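6-aminohexanoate-cyclic-dimer hydrolase (Arthrobacter sp., PDB 3A2Q) hydrolyses one amide bond of the 6-aminohexanoate cyclic dimer, a nylon-6 by-product, to release the linear dimer. Local coordinates at residues A287-H293 against V466-L470. The protein carries 1 engineered substitution. Coordinates in Å, arbitrary orientation, origin at the centre of the assembly. Numbering follows the deposited sequence.
Sequences ALAALGH and VAAQL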
# COMPACT_ATOMS: atom_id res chain seq x y z
N ALA A 287 -2.55 7.80 -23.96
CA ALA A 287 -1.59 6.78 -24.35
C ALA A 287 -2.30 5.45 -24.60
O ALA A 287 -1.91 4.68 -25.48
CB ALA A 287 -0.52 6.62 -23.26
N LEU A 288 -3.34 5.16 -23.82
CA LEU A 288 -4.08 3.92 -24.02
C LEU A 288 -4.86 4.01 -25.32
O LEU A 288 -4.99 3.02 -26.04
CB LEU A 288 -5.02 3.66 -22.84
CG LEU A 288 -4.37 3.32 -21.49
CD1 LEU A 288 -5.46 3.11 -20.43
CD2 LEU A 288 -3.52 2.06 -21.61
N ALA A 289 -5.38 5.19 -25.64
CA ALA A 289 -6.13 5.38 -26.88
C ALA A 289 -5.18 5.12 -28.05
O ALA A 289 -5.53 4.45 -29.02
CB ALA A 289 -6.69 6.80 -26.95
N ALA A 290 -3.97 5.66 -27.94
CA ALA A 290 -2.96 5.48 -28.98
C ALA A 290 -2.60 4.00 -29.14
O ALA A 290 -2.19 3.57 -30.22
CB ALA A 290 -1.71 6.28 -28.63
N LEU A 291 -2.76 3.24 -28.07
CA LEU A 291 -2.46 1.81 -28.09
C LEU A 291 -3.60 1.00 -28.70
O LEU A 291 -3.49 -0.22 -28.85
CB LEU A 291 -2.15 1.32 -26.68
CG LEU A 291 -0.84 1.84 -26.08
CD1 LEU A 291 -0.75 1.46 -24.61
CD2 LEU A 291 0.33 1.26 -26.85
N GLY A 292 -4.70 1.67 -29.03
CA GLY A 292 -5.82 0.98 -29.64
C GLY A 292 -7.03 0.70 -28.77
O GLY A 292 -8.04 0.19 -29.27
N HIS A 293 -6.96 1.00 -27.48
CA HIS A 293 -8.09 0.74 -26.60
C HIS A 293 -9.25 1.68 -26.90
O HIS A 293 -9.07 2.73 -27.53
CB HIS A 293 -7.67 0.87 -25.13
CG HIS A 293 -6.65 -0.13 -24.71
ND1 HIS A 293 -6.95 -1.46 -24.51
CD2 HIS A 293 -5.32 -0.01 -24.47
CE1 HIS A 293 -5.86 -2.12 -24.16
NE2 HIS A 293 -4.85 -1.26 -24.13
N VAL A 466 -2.15 -4.25 -18.98
CA VAL A 466 -2.27 -2.85 -19.39
C VAL A 466 -1.24 -1.99 -18.68
O VAL A 466 -0.74 -1.00 -19.24
CB VAL A 466 -3.68 -2.30 -19.12
CG1 VAL A 466 -3.75 -0.82 -19.48
CG2 VAL A 466 -4.70 -3.06 -19.95
N ALA A 467 -0.89 -2.36 -17.46
CA ALA A 467 0.10 -1.60 -16.72
C ALA A 467 1.42 -1.72 -17.48
O ALA A 467 2.19 -0.76 -17.58
CB ALA A 467 0.25 -2.15 -15.30
N ALA A 468 1.69 -2.91 -18.01
CA ALA A 468 2.91 -3.14 -18.76
C ALA A 468 2.94 -2.27 -20.02
O ALA A 468 4.00 -1.76 -20.39
CB ALA A 468 3.03 -4.62 -19.14
N GLN A 469 1.79 -2.11 -20.66
CA GLN A 469 1.72 -1.29 -21.87
C GLN A 469 2.01 0.18 -21.54
O GLN A 469 2.70 0.87 -22.29
CB GLN A 469 0.33 -1.39 -22.51
CG GLN A 469 -0.12 -2.82 -22.81
CD GLN A 469 -1.43 -2.86 -23.57
OE1 GLN A 469 -2.32 -2.04 -23.35
NE2 GLN A 469 -1.56 -3.84 -24.45
N LEU A 470 1.49 0.65 -20.42
CA LEU A 470 1.71 2.04 -20.02
C LEU A 470 3.15 2.27 -19.60
O LEU A 470 3.71 3.34 -19.80
CB LEU A 470 0.77 2.42 -18.87
CG LEU A 470 -0.67 2.74 -19.30
CD1 LEU A 470 -1.53 2.96 -18.07
CD2 LEU A 470 -0.67 3.97 -20.20
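Two helices lying on the mixed sheet of an amidase-family enzyme meet here, away from the substrate pocket: the C-terminal end of helix 275-290, with the turn that follows it, packs against helix 460-473. The apolar part of the seam rests on Leu288, whose CD2 lies 3.6 Å from Val466 CG1 and 3.7 Å from Leu470 CD2. Ala287 CB adds a looser contact, 4.1 Å from the same Leu470 CD2. Beneath these side chains lies the sheet, where Leu288 also touches Ile385 and Val295, and Leu470 touches Leu438 and Ile440. Where the first helix ends, a Schellman motif reverses the chain: Gly292 takes a positive phi, Gly292 N bonds to Ala289 O at 2.9 Å and His293 N to Leu288 O at 3.2 Å. The turn delivers His293 to the second helix, and His293 NE2 donates a nearly straight hydrogen bond to Gln469 OE1 (2.8 Å, N-H...O angle 172°). More exposed, Leu291 sets CD1 3.7 Å from Gln469 CB, against the aliphatic base of that side chain. Because His293 ND1 accepts from Leu258 N while NE2 donates, the imidazole is best read as neutral and protonated on NE2, a polar tie linking helix 460-473 to the backbone at Leu258.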